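Local coordinates for protein glycerate dehydrogenase/glyoxylate reductase (Thermus thermophilus, PDB 2CUK) that probably reduces hydroxypyruvate and glyoxylate with NADH or NADPH, as a member of the D-isomer specific 2-hydroxyacid dehydrogenase family, at residues Asp104-Leu109 against Gln157-Arg162; Asp195-His200 against Ala223-Thr228; Gly251-Asp256 against Val273-Ile278. All coordinates share one frame; numbering follows the deposited sequence.

Contact 1 (Asp104-Leu109 against Gln157-Arg162); sequences DLTLAL and QAVAKR
Val159 sets both of its methyls against helix 104-109, CG1 mainly against Leu107 and CG2 against Thr106. CG1, anti to the backbone N (chi1 171°), lies 3.7 Å from Leu107 CD2, the two side chains sliding past each other in opposite directions. CG2 meets the methyl of Thr106, with 3.9 Å between Val159 CG2 and Thr106 CG2; Thr106 crosses the valine at about a right angle, and its hydroxyl is hydrogen-bonded to Thr102 O and to the hydroxyl of Thr228. One turn on, Arg162 adds apolar and charged contacts. Its CB rests 3.7 Å from Leu107 CG, and the chain then runs extended to NE. There the guanidinium takes Asp104 side-on, with NE 2.8 Å and NH2 2.9 Å from the same oxygen, OD1, which lies close to the guanidinium plane. The two flat groups are nevertheless turned 47° apart, and NH2 reaches OD1 from above the carboxylate plane. NH1 bonds back to Ala158 O at 3.0 Å, which helps fix the rotation of the group. NH2 also pairs with Glu100, and Asp104 OD2 bonds to Gln143 of the second subunit, tying the salt bridge to the dimer interface. The axes of the two short helical segments approach to 9.5 Å and cross at -50°, helix-on-helix packing beside the sheet of a Rossmann-type NAD-binding domain.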
loop_
_atom_site.group_PDB
_atom_site.type_symbol
_atom_site.label_atom_id
_atom_site.label_comp_id
_atom_site.label_asym_id
_atom_site.label_seq_id
_atom_site.Cartn_x
_atom_site.Cartn_y
_atom_site.Cartn_z
ATOM N N ASP A 104 8.758 -3.853 -0.604
ATOM C CA ASP A 104 7.826 -2.738 -0.531
ATOM C C ASP A 104 6.472 -3.116 -1.131
ATOM O O ASP A 104 5.413 -2.834 -0.587
ATOM C CB ASP A 104 8.419 -1.564 -1.310
ATOM C CG ASP A 104 9.450 -0.850 -0.447
ATOM O OD1 ASP A 104 9.516 -1.158 0.743
ATOM O OD2 ASP A 104 10.172 -0.006 -0.971
ATOM N N LEU A 105 6.537 -3.748 -2.320
ATOM C CA LEU A 105 5.306 -4.111 -3.004
ATOM C C LEU A 105 4.591 -5.268 -2.312
ATOM O O LEU A 105 3.374 -5.407 -2.366
ATOM C CB LEU A 105 5.640 -4.491 -4.443
ATOM C CG LEU A 105 4.385 -4.822 -5.254
ATOM C CD1 LEU A 105 3.933 -3.658 -6.143
ATOM C CD2 LEU A 105 4.580 -6.021 -6.184
ATOM N N THR A 106 5.394 -6.152 -1.687
ATOM C CA THR A 106 4.775 -7.193 -0.879
ATOM C C THR A 106 3.874 -6.556 0.174
ATOM O O THR A 106 2.719 -6.924 0.343
ATOM C CB THR A 106 5.866 -8.035 -0.207
ATOM O OG1 THR A 106 6.680 -8.641 -1.216
ATOM C CG2 THR A 106 5.223 -9.140 0.640
ATOM N N LEU A 107 4.425 -5.570 0.870
ATOM C CA LEU A 107 3.661 -4.851 1.879
ATOM C C LEU A 107 2.492 -4.097 1.254
ATOM O O LEU A 107 1.410 -4.049 1.825
ATOM C CB LEU A 107 4.563 -3.870 2.637
ATOM C CG LEU A 107 5.120 -4.386 3.968
ATOM C CD1 LEU A 107 3.972 -4.569 4.943
ATOM C CD2 LEU A 107 5.864 -5.702 3.763
ATOM N N ALA A 108 2.709 -3.517 0.078
ATOM C CA ALA A 108 1.653 -2.772 -0.600
ATOM C C ALA A 108 0.461 -3.692 -0.887
ATOM O O ALA A 108 -0.692 -3.281 -0.764
ATOM C CB ALA A 108 2.186 -2.177 -1.897
ATOM N N LEU A 109 0.749 -4.936 -1.268
ATOM C CA LEU A 109 -0.293 -5.915 -1.569
ATOM C C LEU A 109 -1.011 -6.366 -0.299
ATOM O O LEU A 109 -2.228 -6.564 -0.300
ATOM C CB LEU A 109 0.307 -7.131 -2.293
ATOM C CG LEU A 109 0.705 -6.928 -3.762
ATOM C CD1 LEU A 109 1.408 -8.178 -4.296
ATOM C CD2 LEU A 109 -0.541 -6.621 -4.589
ATOM N N GLN A 157 13.271 -11.260 4.961
ATOM C CA GLN A 157 13.715 -10.530 6.137
ATOM C C GLN A 157 13.329 -9.058 6.046
ATOM O O GLN A 157 13.004 -8.435 7.054
ATOM C CB GLN A 157 15.230 -10.676 6.302
ATOM C CG GLN A 157 15.660 -12.094 6.671
ATOM C CD GLN A 157 17.164 -12.247 6.766
ATOM O OE1 GLN A 157 17.832 -11.519 7.505
ATOM N NE2 GLN A 157 17.704 -13.200 6.016
ATOM N N ALA A 158 13.376 -8.503 4.837
ATOM C CA ALA A 158 13.006 -7.105 4.637
ATOM C C ALA A 158 11.505 -6.963 4.879
ATOM O O ALA A 158 11.051 -5.966 5.427
ATOM C CB ALA A 158 13.350 -6.666 3.221
ATOM N N VAL A 159 10.736 -7.970 4.472
ATOM C CA VAL A 159 9.291 -7.920 4.671
ATOM C C VAL A 159 8.970 -7.974 6.164
ATOM O O VAL A 159 8.140 -7.207 6.663
ATOM C CB VAL A 159 8.581 -9.083 3.928
ATOM C CG1 VAL A 159 7.115 -9.140 4.328
ATOM C CG2 VAL A 159 8.700 -8.877 2.403
ATOM N N ALA A 160 9.646 -8.867 6.879
ATOM C CA ALA A 160 9.441 -9.016 8.314
ATOM C C ALA A 160 9.706 -7.714 9.059
ATOM O O ALA A 160 8.976 -7.362 9.985
ATOM C CB ALA A 160 10.347 -10.121 8.858
ATOM N N LYS A 161 10.757 -6.999 8.665
ATOM C CA LYS A 161 11.087 -5.740 9.322
ATOM C C LYS A 161 9.948 -4.741 9.171
ATOM O O LYS A 161 9.570 -4.060 10.126
ATOM C CB LYS A 161 12.374 -5.147 8.737
ATOM C CG LYS A 161 13.665 -5.810 9.230
ATOM C CD LYS A 161 14.177 -5.185 10.532
ATOM C CE LYS A 161 13.261 -5.468 11.717
ATOM N NZ LYS A 161 13.656 -4.706 12.947
ATOM N N ARG A 162 9.406 -4.649 7.963
ATOM C CA ARG A 162 8.308 -3.731 7.712
ATOM C C ARG A 162 7.085 -4.148 8.521
ATOM O O ARG A 162 6.435 -3.321 9.157
ATOM C CB ARG A 162 7.971 -3.719 6.220
ATOM C CG ARG A 162 9.001 -2.991 5.371
ATOM C CD ARG A 162 8.987 -3.511 3.939
ATOM N NE ARG A 162 9.835 -2.717 3.060
ATOM C CZ ARG A 162 11.163 -2.716 3.082
ATOM N NH1 ARG A 162 11.829 -3.478 3.945
ATOM N NH2 ARG A 162 11.827 -1.931 2.244
#

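Contact 2 (Asp195-His200 against Ala223-Thr228); sequences DVVSLH and AILLNT
Val196 to Leu199 and Ile224 to Asn227 form two neighbouring parallel strands of the Rossmann-type sheet, joined through helix 213-216 as a beta-alpha-beta unit. Four backbone bonds zip them together. Ile224 N donates to Asp195 O and Leu226 N to Val197 O; in the other direction Val197 N reaches Ile224 O at 2.8 Å and Leu199 N reaches Leu226 O. Ile224 and Leu226 thus each bond through N to one residue and through O to the residue two further on, the parallel pattern.

On the face carrying Val196, Ser198, Ile224 and Leu226, the closest apolar contact is diagonal: Val196 CG1, anti to the backbone N (chi1 179°), lies 3.8 Å from Leu226 CD1, whereas Ser198 OG sits 3.7 Å from CB of its direct partner Leu226. Helix 99-114 packs on this side through Leu110 and Thr106. The other face holds Val197 and Leu225, with Leu199 CB 3.7 Å from Asn227 OD1; that amide oxygen accepts from Ala229 N, and ND2 donates to Arg230 O, so the asparagine side chain ties its strand to the loop that follows.

Beyond Leu226 the strands part, and water takes over. Water 1 donates to Leu199 O at 2.7 Å, accepts from Thr228 N at 2.8 Å and bonds to Ser198 OG, bridging a gap too wide for a direct bond. Water 2 lies at the edge of the His200 ring, in its plane, and joins ND1 to Thr228 OG1, 2.9 Å from each. A weak, strongly bent bond (116°) joins His200 NE2 to Ser198 OG on the other side of the ring. These waters and loops lie at the C-terminal end of the parallel strands, the edge where Rossmann domains characteristically bind the dinucleotide.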
loop_
_atom_site.group_PDB
_atom_site.type_symbol
_atom_site.label_atom_id
_atom_site.label_comp_id
_atom_site.label_asym_id
_atom_site.label_seq_id
_atom_site.Cartn_x
_atom_site.Cartn_y
_atom_site.Cartn_z
ATOM N N ASP A 195 -1.964 -15.472 10.122
ATOM C CA ASP A 195 -3.116 -14.691 9.687
ATOM C C ASP A 195 -2.843 -14.259 8.252
ATOM O O ASP A 195 -3.759 -14.082 7.451
ATOM C CB ASP A 195 -3.291 -13.471 10.587
ATOM C CG ASP A 195 -3.692 -13.849 11.996
ATOM O OD1 ASP A 195 -4.820 -14.350 12.168
ATOM O OD2 ASP A 195 -2.881 -13.659 12.925
ATOM N N VAL A 196 -1.560 -14.091 7.942
ATOM C CA VAL A 196 -1.120 -13.720 6.604
ATOM C C VAL A 196 0.062 -14.612 6.241
ATOM O O VAL A 196 1.017 -14.716 7.005
ATOM C CB VAL A 196 -0.634 -12.250 6.536
ATOM C CG1 VAL A 196 -0.156 -11.931 5.121
ATOM C CG2 VAL A 196 -1.753 -11.301 6.950
ATOM N N VAL A 197 -0.009 -15.270 5.092
ATOM C CA VAL A 197 1.088 -16.118 4.639
ATOM C C VAL A 197 1.709 -15.463 3.412
ATOM O O VAL A 197 1.015 -15.181 2.441
ATOM C CB VAL A 197 0.605 -17.530 4.237
ATOM C CG1 VAL A 197 1.780 -18.341 3.694
ATOM C CG2 VAL A 197 -0.026 -18.235 5.438
ATOM N N SER A 198 3.015 -15.215 3.456
ATOM C CA SER A 198 3.700 -14.594 2.328
ATOM C C SER A 198 4.803 -15.524 1.834
ATOM O O SER A 198 5.605 -16.033 2.626
ATOM C CB SER A 198 4.289 -13.238 2.739
ATOM O OG SER A 198 4.752 -12.521 1.605
ATOM N N LEU A 199 4.836 -15.751 0.524
ATOM C CA LEU A 199 5.822 -16.645 -0.072
ATOM C C LEU A 199 7.071 -15.915 -0.551
ATOM O O LEU A 199 6.989 -14.891 -1.237
ATOM C CB LEU A 199 5.183 -17.416 -1.230
ATOM C CG LEU A 199 3.865 -18.096 -0.855
ATOM C CD1 LEU A 199 3.308 -18.834 -2.063
ATOM C CD2 LEU A 199 4.087 -19.056 0.320
ATOM N N HIS A 200 8.229 -16.450 -0.174
ATOM C CA HIS A 200 9.514 -15.858 -0.541
ATOM C C HIS A 200 10.565 -16.947 -0.669
ATOM O O HIS A 200 11.682 -16.801 -0.175
ATOM C CB HIS A 200 9.956 -14.858 0.531
ATOM C CG HIS A 200 8.974 -13.756 0.766
ATOM N ND1 HIS A 200 8.755 -12.749 -0.147
ATOM C CD2 HIS A 200 8.118 -13.530 1.791
ATOM C CE1 HIS A 200 7.805 -11.948 0.305
ATOM N NE2 HIS A 200 7.403 -12.400 1.479
ATOM N N ALA A 223 -7.828 -15.950 6.384
ATOM C CA ALA A 223 -6.407 -15.653 6.217
ATOM C C ALA A 223 -6.153 -14.997 4.860
ATOM O O ALA A 223 -7.001 -15.042 3.976
ATOM C CB ALA A 223 -5.582 -16.932 6.331
ATOM N N ILE A 224 -4.982 -14.384 4.714
ATOM C CA ILE A 224 -4.589 -13.736 3.468
ATOM C C ILE A 224 -3.327 -14.402 2.920
ATOM O O ILE A 224 -2.399 -14.697 3.673
ATOM C CB ILE A 224 -4.259 -12.240 3.675
ATOM C CG1 ILE A 224 -5.513 -11.470 4.097
ATOM C CG2 ILE A 224 -3.679 -11.660 2.383
ATOM C CD1 ILE A 224 -5.235 -10.017 4.466
ATOM N N LEU A 225 -3.302 -14.638 1.612
ATOM C CA LEU A 225 -2.139 -15.231 0.959
ATOM C C LEU A 225 -1.458 -14.191 0.077
ATOM O O LEU A 225 -2.116 -13.503 -0.702
ATOM C CB LEU A 225 -2.548 -16.416 0.082
ATOM C CG LEU A 225 -1.414 -16.986 -0.782
ATOM C CD1 LEU A 225 -0.382 -17.683 0.101
ATOM C CD2 LEU A 225 -1.984 -17.965 -1.798
ATOM N N LEU A 226 -0.139 -14.090 0.196
ATOM C CA LEU A 226 0.633 -13.148 -0.606
ATOM C C LEU A 226 1.722 -13.896 -1.374
ATOM O O LEU A 226 2.384 -14.781 -0.828
ATOM C CB LEU A 226 1.292 -12.094 0.294
ATOM C CG LEU A 226 0.402 -11.221 1.185
ATOM C CD1 LEU A 226 1.278 -10.315 2.038
ATOM C CD2 LEU A 226 -0.549 -10.394 0.325
ATOM N N ASN A 227 1.899 -13.557 -2.645
ATOM C CA ASN A 227 2.946 -14.192 -3.439
ATOM C C ASN A 227 3.581 -13.218 -4.420
ATOM O O ASN A 227 2.971 -12.836 -5.420
ATOM C CB ASN A 227 2.410 -15.408 -4.205
ATOM C CG ASN A 227 3.508 -16.147 -4.962
ATOM O OD1 ASN A 227 4.689 -16.043 -4.622
ATOM N ND2 ASN A 227 3.123 -16.906 -5.983
ATOM N N THR A 228 4.806 -12.803 -4.117
ATOM C CA THR A 228 5.541 -11.895 -4.989
ATOM C C THR A 228 6.816 -12.601 -5.465
ATOM O O THR A 228 7.706 -11.973 -6.041
ATOM C CB THR A 228 5.927 -10.591 -4.257
ATOM O OG1 THR A 228 6.721 -10.898 -3.102
ATOM C CG2 THR A 228 4.672 -9.829 -3.827
HETATM O O HOH W 1 5.057 -13.001 -1.309
HETATM O O HOH W 2 9.263 -12.291 -2.956
#

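Contact 3 (Gly251-Asp256 against Val273-Ile278); sequences GLDVTD and VITPHI
Gly251 pairs with Val273 and Leu252 with Ile274 as parallel strands at one border of the Rossmann-type sheet. Two nearly straight bonds hold the backbones, Leu252 N to Val273 O and Thr275 N to Leu252 O, both 2.8 Å. The chains then leave the sheet and keep touching as loops. Pro276 centres an inverse gamma turn, in which His277 N bonds back to Thr275 O, and the turn folds the second loop round the side chain of Asp253.

That carboxylate is the hub. Its CG stands anti to the backbone N (chi1 -176°), which carries the oxygens across to the facing loop. OD1 is gripped twice: Thr275 OG1 donates to its anti lone pair at 2.7 Å, and Ile278 N to its syn lone pair at 2.8 Å. The threonine side chain crosses the aspartate at about a right angle. OD2 takes Gly279 N, so the buried carboxylate stitches together the loop from Thr275 to Gly279 through one hydroxyl and two amides. Leu105 of helix 99-114 packs against it.

Leu252 CD1 and Ile274 CG1 meet only loosely at 4.4 Å, and from the loop Thr255 CG2 lies 4.2 Å from Ile274 CG2. The His277 ring meets Trp132 of the second subunit, their planes about 60° apart. Asp253 OD2 lies at the edge of this imidazole, near its plane, 3.7 Å from CD2. Over one face comes a CH-pi contact, with Val254 CG1 4.0 Å from the ring centroid and 27° off its normal.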
loop_
_atom_site.group_PDB
_atom_site.type_symbol
_atom_site.label_atom_id
_atom_site.label_comp_id
_atom_site.label_asym_id
_atom_site.label_seq_id
_atom_site.Cartn_x
_atom_site.Cartn_y
_atom_site.Cartn_z
ATOM N N GLY A 251 -3.100 -11.424 -2.485
ATOM C CA GLY A 251 -2.402 -10.380 -3.218
ATOM C C GLY A 251 -1.292 -11.055 -4.003
ATOM O O GLY A 251 -0.353 -11.607 -3.417
ATOM N N LEU A 252 -1.386 -11.017 -5.326
ATOM C CA LEU A 252 -0.392 -11.676 -6.163
ATOM C C LEU A 252 0.304 -10.763 -7.158
ATOM O O LEU A 252 -0.344 -9.997 -7.866
ATOM C CB LEU A 252 -1.050 -12.806 -6.954
ATOM C CG LEU A 252 -2.003 -13.754 -6.227
ATOM C CD1 LEU A 252 -2.649 -14.672 -7.258
ATOM C CD2 LEU A 252 -1.256 -14.552 -5.165
ATOM N N ASP A 253 1.627 -10.866 -7.228
ATOM C CA ASP A 253 2.392 -10.079 -8.184
ATOM C C ASP A 253 2.915 -11.049 -9.244
ATOM O O ASP A 253 3.432 -10.640 -10.282
ATOM C CB ASP A 253 3.565 -9.375 -7.513
ATOM C CG ASP A 253 4.319 -8.478 -8.476
ATOM O OD1 ASP A 253 3.660 -7.610 -9.085
ATOM O OD2 ASP A 253 5.554 -8.641 -8.628
ATOM N N VAL A 254 2.777 -12.341 -8.963
ATOM C CA VAL A 254 3.215 -13.390 -9.878
ATOM C C VAL A 254 2.095 -14.418 -9.972
ATOM O O VAL A 254 1.406 -14.683 -8.987
ATOM C CB VAL A 254 4.514 -14.078 -9.380
ATOM C CG1 VAL A 254 5.636 -13.053 -9.282
ATOM C CG2 VAL A 254 4.280 -14.752 -8.027
ATOM N N THR A 255 1.907 -14.990 -11.157
ATOM C CA THR A 255 0.844 -15.966 -11.357
ATOM C C THR A 255 1.266 -17.162 -12.209
ATOM O O THR A 255 2.391 -17.230 -12.708
ATOM C CB THR A 255 -0.381 -15.308 -12.035
ATOM O OG1 THR A 255 -0.023 -14.878 -13.355
ATOM C CG2 THR A 255 -0.852 -14.095 -11.234
ATOM N N ASP A 256 0.339 -18.101 -12.365
ATOM C CA ASP A 256 0.552 -19.302 -13.163
ATOM C C ASP A 256 -0.789 -19.661 -13.803
ATOM O O ASP A 256 -1.731 -20.063 -13.112
ATOM C CB ASP A 256 1.034 -20.459 -12.281
ATOM C CG ASP A 256 1.420 -21.689 -13.091
ATOM O OD1 ASP A 256 0.685 -22.028 -14.041
ATOM O OD2 ASP A 256 2.450 -22.322 -12.776
ATOM N N VAL A 273 -6.120 -9.265 -5.442
ATOM C CA VAL A 273 -5.433 -8.129 -6.038
ATOM C C VAL A 273 -4.260 -8.689 -6.829
ATOM O O VAL A 273 -3.319 -9.246 -6.263
ATOM C CB VAL A 273 -4.938 -7.126 -4.955
ATOM C CG1 VAL A 273 -4.056 -6.046 -5.593
ATOM C CG2 VAL A 273 -6.136 -6.471 -4.275
ATOM N N ILE A 274 -4.337 -8.569 -8.151
ATOM C CA ILE A 274 -3.286 -9.078 -9.024
ATOM C C ILE A 274 -2.522 -7.944 -9.709
ATOM O O ILE A 274 -3.109 -7.118 -10.408
ATOM C CB ILE A 274 -3.868 -10.015 -10.130
ATOM C CG1 ILE A 274 -4.388 -11.322 -9.518
ATOM C CG2 ILE A 274 -2.798 -10.361 -11.142
ATOM C CD1 ILE A 274 -5.284 -11.131 -8.293
ATOM N N THR A 275 -1.211 -7.899 -9.496
ATOM C CA THR A 275 -0.392 -6.884 -10.146
ATOM C C THR A 275 0.454 -7.630 -11.174
ATOM O O THR A 275 0.822 -8.783 -10.964
ATOM C CB THR A 275 0.480 -6.100 -9.133
ATOM O OG1 THR A 275 1.173 -7.005 -8.271
ATOM C CG2 THR A 275 -0.394 -5.174 -8.298
ATOM N N PRO A 276 0.764 -6.983 -12.305
ATOM C CA PRO A 276 1.549 -7.601 -13.376
ATOM C C PRO A 276 3.062 -7.769 -13.188
ATOM O O PRO A 276 3.846 -7.260 -13.984
ATOM C CB PRO A 276 1.203 -6.729 -14.579
ATOM C CG PRO A 276 1.128 -5.359 -13.956
ATOM C CD PRO A 276 0.369 -5.606 -12.662
ATOM N N HIS A 277 3.460 -8.496 -12.150
ATOM C CA HIS A 277 4.874 -8.759 -11.888
ATOM C C HIS A 277 5.712 -7.487 -11.888
ATOM O O HIS A 277 6.685 -7.362 -12.642
ATOM C CB HIS A 277 5.414 -9.737 -12.937
ATOM C CG HIS A 277 6.619 -10.504 -12.491
ATOM N ND1 HIS A 277 7.270 -11.408 -13.303
ATOM C CD2 HIS A 277 7.314 -10.475 -11.329
ATOM C CE1 HIS A 277 8.315 -11.899 -12.664
ATOM N NE2 HIS A 277 8.364 -11.350 -11.463
ATOM N N ILE A 278 5.335 -6.549 -11.030
ATOM C CA ILE A 278 6.035 -5.281 -10.925
ATOM C C ILE A 278 6.781 -5.150 -9.603
ATOM O O ILE A 278 7.160 -4.052 -9.197
ATOM C CB ILE A 278 5.047 -4.106 -11.075
ATOM C CG1 ILE A 278 3.884 -4.272 -10.090
ATOM C CG2 ILE A 278 4.537 -4.054 -12.504
ATOM C CD1 ILE A 278 2.842 -3.165 -10.148
#

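The three contacts follow one another along the chain and illustrate how a Rossmann-type domain is assembled. Contacts 2 and 3 belong to one parallel sheet: strands 224-227 and 249-252 are neighbours in it, and the centres of the two contacts lie about 12 Å apart. Contact 1 sits beside that sheet, its centre about 11 Å from contact 2 and 15 Å from contact 3. Helix 99-114 links all three, Thr106 OG1 reaching Thr228 OG1 at 2.9 Å and Leu109 CD2 touching Val273 CG1 at 3.7 Å. Contacts 1 and 3 also meet the second subunit, so the nucleotide-binding fold and the dimer interface are built from shared elements.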